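Local coordinates for protein glypican-1 (Homo sapiens, PDB 4YWT) that carries heparan sulfate chains at the cell surface, through which it binds alpha-4(V) collagen and takes part in Schwann cell myelination, at residues H109-L114 and Y150-N155. The protein carries 3 engineered substitutions. Sequence-based numbering, arbitrary orientation.
Sequences HFQHLL and YYRGAN. With NAG (2-acetamido-2-deoxy-beta-D-glucopyranose), chain E.
The phenol of Tyr-151 reaches across from helix 137-152 and lies against the side chains of Phe-110 and Gln-111 on helix 70-129, both of which approach from the same side of its plane. Phe-110 comes in near CE1, which is 3.9 Å from its CB, and Gln-111 near CE2, which is 4.0 Å from its CG. Phe-110 and Tyr-151 cross at about a right angle, yet their rings form neither a stack nor a T-shaped pair: the planes are inclined by 63° and the centroids are 6.0 Å apart. The hydroxyl oxygen of Tyr-151 instead lies at the edge of the phenylalanine ring, near its plane, 3.7 Å from CD2. A chi1 of 166°, which sets CG opposite the backbone N, swings the tyrosine ring over to helix 70-129, where OH hydrogen-bonds to Asp-107, one turn before Gln-111, so its polar end is held beside otherwise apolar contacts.

The two helices are consecutive long members of the elongated, all-helical glypican core, and the chain turns back between them through the short helix 131-134. Helix 204-236 closes the inner side of the contact, its Val-223 touching both aromatic residues, and Phe-110 also packs edge-to-face with Phe-303.

Toward the surface the packing gives way to polar groups. Gln-111 has its CG beside the backbone N (chi1 -74°) and an extended chain beyond, which takes its amide past the tyrosine ring toward the exposed guanidinium of Arg-152; no hydrogen bond runs directly between residues 109-114 and 150-155. CB of Gln-111 also approaches the acetamido group of the N-acetylglucosamine, 3.9 Å from its O7, and the sugar, attached to Asn-115, flanks the outer face of helix 70-129.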
ATOM      1  N   HIS A 109      16.044   2.503  -2.636  1.00 25.21           N
ATOM      2  CA  HIS A 109      17.018   1.423  -2.515  1.00 30.55           C
ATOM      3  C   HIS A 109      17.289   0.727  -3.845  1.00 35.84           C
ATOM      4  O   HIS A 109      18.414   0.307  -4.101  1.00 30.38           O
ATOM      5  CB  HIS A 109      16.578   0.386  -1.486  1.00 25.13           C
ATOM      6  CG  HIS A 109      17.574  -0.716  -1.298  1.00 35.56           C
ATOM      7  ND1 HIS A 109      18.862  -0.485  -0.867  1.00 30.68           N
ATOM      8  CD2 HIS A 109      17.480  -2.052  -1.501  1.00 34.87           C
ATOM      9  CE1 HIS A 109      19.518  -1.629  -0.806  1.00 36.83           C
ATOM     10  NE2 HIS A 109      18.701  -2.597  -1.183  1.00 39.43           N
ATOM     11  N   PHE A 110      16.268   0.587  -4.684  1.00 30.40           N
ATOM     12  CA  PHE A 110      16.475   0.013  -6.011  1.00 32.28           C
ATOM     13  C   PHE A 110      17.377   0.937  -6.830  1.00 37.43           C
ATOM     14  O   PHE A 110      18.388   0.500  -7.429  1.00 35.31           O
ATOM     15  CB  PHE A 110      15.136  -0.213  -6.718  1.00 23.52           C
ATOM     16  CG  PHE A 110      14.374  -1.402  -6.201  1.00 27.42           C
ATOM     17  CD1 PHE A 110      15.027  -2.591  -5.919  1.00 31.50           C
ATOM     18  CD2 PHE A 110      13.008  -1.326  -5.983  1.00 24.62           C
ATOM     19  CE1 PHE A 110      14.331  -3.686  -5.441  1.00 23.15           C
ATOM     20  CE2 PHE A 110      12.306  -2.416  -5.500  1.00 22.85           C
ATOM     21  CZ  PHE A 110      12.968  -3.598  -5.228  1.00 22.92           C
ATOM     22  N   GLN A 111      17.018   2.220  -6.829  1.00 24.54           N
ATOM     23  CA  GLN A 111      17.820   3.216  -7.530  1.00 35.64           C
ATOM     24  C   GLN A 111      19.263   3.237  -7.013  1.00 40.60           C
ATOM     25  O   GLN A 111      20.208   3.341  -7.800  1.00 38.53           O
ATOM     26  CB  GLN A 111      17.180   4.599  -7.404  1.00 34.66           C
ATOM     27  CG  GLN A 111      15.939   4.767  -8.269  1.00 38.31           C
ATOM     28  CD  GLN A 111      15.330   6.149  -8.161  1.00 50.32           C
ATOM     29  OE1 GLN A 111      14.142   6.297  -7.877  1.00 50.58           O
ATOM     30  NE2 GLN A 111      16.144   7.174  -8.388  1.00 51.47           N
ATOM     31  N   HIS A 112      19.431   3.112  -5.697  1.00 34.13           N
ATOM     32  CA  HIS A 112      20.767   3.102  -5.114  0.59 35.31           C
ATOM     33  C   HIS A 112      21.543   1.850  -5.492  1.00 35.80           C
ATOM     34  O   HIS A 112      22.741   1.915  -5.700  1.00 33.97           O
ATOM     35  CB  HIS A 112      20.719   3.211  -3.592  0.59 26.76           C
ATOM     36  CG  HIS A 112      22.027   2.895  -2.936  0.59 30.05           C
ATOM     37  ND1 HIS A 112      22.292   1.672  -2.357  0.59 34.04           N
ATOM     38  CD2 HIS A 112      23.155   3.630  -2.796  0.59 34.41           C
ATOM     39  CE1 HIS A 112      23.522   1.674  -1.873  0.59 36.41           C
ATOM     40  NE2 HIS A 112      24.068   2.849  -2.129  0.59 36.37           N
ATOM     41  N   LEU A 113      20.862   0.713  -5.570  1.00 32.95           N
ATOM     42  CA  LEU A 113      21.525  -0.523  -5.960  1.00 32.25           C
ATOM     43  C   LEU A 113      22.060  -0.383  -7.375  1.00 36.43           C
ATOM     44  O   LEU A 113      23.231  -0.689  -7.640  1.00 36.61           O
ATOM     45  CB  LEU A 113      20.575  -1.718  -5.861  1.00 31.70           C
ATOM     46  CG  LEU A 113      20.351  -2.293  -4.460  1.00 34.11           C
ATOM     47  CD1 LEU A 113      19.294  -3.386  -4.495  1.00 35.60           C
ATOM     48  CD2 LEU A 113      21.656  -2.823  -3.878  1.00 25.83           C
ATOM     49  N   LEU A 114      21.208   0.104  -8.276  1.00 29.78           N
ATOM     50  CA  LEU A 114      21.635   0.295  -9.662  1.00 36.79           C
ATOM     51  C   LEU A 114      22.809   1.283  -9.762  1.00 37.13           C
ATOM     52  O   LEU A 114      23.855   0.982 -10.366  1.00 32.72           O
ATOM     53  CB  LEU A 114      20.461   0.777 -10.518  1.00 32.89           C
ATOM     54  CG  LEU A 114      20.665   0.726 -12.032  1.00 39.14           C
ATOM     55  CD1 LEU A 114      21.061  -0.677 -12.464  1.00 38.76           C
ATOM     56  CD2 LEU A 114      19.406   1.175 -12.760  1.00 41.73           C
ATOM     57  N   TYR A 150      14.035   1.726 -17.866  1.00 38.80           N
ATOM     58  CA  TYR A 150      13.225   0.517 -17.794  1.00 39.16           C
ATOM     59  C   TYR A 150      12.601   0.343 -16.416  1.00 41.87           C
ATOM     60  O   TYR A 150      11.454  -0.085 -16.298  1.00 43.51           O
ATOM     61  CB  TYR A 150      14.069  -0.708 -18.145  1.00 43.90           C
ATOM     62  CG  TYR A 150      13.283  -1.996 -18.210  1.00 47.78           C
ATOM     63  CD1 TYR A 150      12.333  -2.201 -19.199  1.00 50.71           C
ATOM     64  CD2 TYR A 150      13.498  -3.009 -17.286  1.00 53.22           C
ATOM     65  CE1 TYR A 150      11.615  -3.378 -19.263  1.00 54.99           C
ATOM     66  CE2 TYR A 150      12.783  -4.191 -17.343  1.00 59.09           C
ATOM     67  CZ  TYR A 150      11.843  -4.369 -18.336  1.00 62.37           C
ATOM     68  OH  TYR A 150      11.124  -5.540 -18.405  1.00 65.67           O
ATOM     69  N   TYR A 151      13.361   0.675 -15.376  1.00 39.29           N
ATOM     70  CA  TYR A 151      12.846   0.603 -14.015  1.00 45.71           C
ATOM     71  C   TYR A 151      11.784   1.668 -13.778  1.00 43.83           C
ATOM     72  O   TYR A 151      10.766   1.403 -13.141  1.00 45.09           O
ATOM     73  CB  TYR A 151      13.968   0.760 -12.984  1.00 38.48           C
ATOM     74  CG  TYR A 151      13.452   1.023 -11.584  1.00 33.62           C
ATOM     75  CD1 TYR A 151      12.968  -0.014 -10.795  1.00 29.09           C
ATOM     76  CD2 TYR A 151      13.437   2.308 -11.056  1.00 29.49           C
ATOM     77  CE1 TYR A 151      12.490   0.221  -9.521  1.00 25.05           C
ATOM     78  CE2 TYR A 151      12.959   2.553  -9.782  1.00 28.14           C
ATOM     79  CZ  TYR A 151      12.487   1.505  -9.018  1.00 31.03           C
ATOM     80  OH  TYR A 151      12.010   1.743  -7.750  1.00 25.20           O
ATOM     81  N   ARG A 152      12.024   2.873 -14.287  1.00 50.03           N
ATOM     82  CA  ARG A 152      11.110   3.984 -14.042  1.00 49.48           C
ATOM     83  C   ARG A 152       9.774   3.813 -14.761  1.00 54.65           C
ATOM     84  O   ARG A 152       8.829   4.565 -14.515  1.00 57.59           O
ATOM     85  CB  ARG A 152      11.757   5.310 -14.445  1.00 55.52           C
ATOM     86  CG  ARG A 152      12.883   5.742 -13.521  1.00 58.60           C
ATOM     87  CD  ARG A 152      13.238   7.206 -13.723  1.00 65.12           C
ATOM     88  NE  ARG A 152      14.401   7.598 -12.932  1.00 71.68           N
ATOM     89  CZ  ARG A 152      15.559   7.990 -13.452  1.00 76.84           C
ATOM     90  NH1 ARG A 152      15.711   8.047 -14.768  1.00 77.36           N
ATOM     91  NH2 ARG A 152      16.566   8.329 -12.657  1.00 77.90           N
ATOM     92  N   GLY A 153       9.693   2.826 -15.646  1.00 52.58           N
ATOM     93  CA  GLY A 153       8.432   2.490 -16.279  1.00 54.63           C
ATOM     94  C   GLY A 153       8.338   2.843 -17.749  1.00 61.44           C
ATOM     95  O   GLY A 153       7.366   2.474 -18.410  1.00 57.95           O
ATOM     96  N   ALA A 154       9.335   3.563 -18.259  1.00 62.23           N
ATOM     97  CA  ALA A 154       9.392   3.889 -19.680  1.00 72.34           C
ATOM     98  C   ALA A 154       9.335   2.595 -20.477  1.00 86.46           C
ATOM     99  O   ALA A 154       9.930   1.595 -20.074  1.00 80.80           O
ATOM    100  CB  ALA A 154      10.653   4.672 -20.007  1.00 64.98           C
ATOM    101  N   ASN A 155       8.648   2.601 -21.615  1.00108.01           N
ATOM    102  CA  ASN A 155       8.292   1.329 -22.220  1.00110.65           C
ATOM    103  C   ASN A 155       9.375   0.863 -23.175  1.00109.67           C
ATOM    104  O   ASN A 155       9.590   1.416 -24.252  1.00112.28           O
ATOM    105  CB  ASN A 155       6.951   1.431 -22.948  1.00113.83           C
TER
HETATM  106  C1  NAG E 601      20.757   7.540  -9.263  1.00 56.86           C
HETATM  107  C2  NAG E 601      20.165   8.516  -8.231  1.00 65.63           C
HETATM  108  C3  NAG E 601      19.283   9.562  -8.918  1.00 74.14           C
HETATM  109  C4  NAG E 601      20.026  10.231 -10.064  1.00 77.45           C
HETATM  110  C5  NAG E 601      20.534   9.167 -11.026  1.00 70.72           C
HETATM  111  C6  NAG E 601      21.337   9.737 -12.173  1.00 71.89           C
HETATM  112  C7  NAG E 601      19.811   7.665  -5.952  1.00 62.62           C
HETATM  113  C8  NAG E 601      21.130   8.289  -5.608  1.00 68.20           C
HETATM  114  N2  NAG E 601      19.406   7.803  -7.219  1.00 63.15           N
HETATM  115  O3  NAG E 601      18.888  10.540  -7.962  1.00 78.76           O
HETATM  116  O4  NAG E 601      19.161  11.123 -10.755  1.00 81.59           O
HETATM  117  O5  NAG E 601      21.402   8.273 -10.316  1.00 63.14           O
HETATM  118  O6  NAG E 601      22.160  10.814 -11.746  1.00 72.44           O
HETATM  119  O7  NAG E 601      19.142   7.058  -5.120  1.00 66.60           O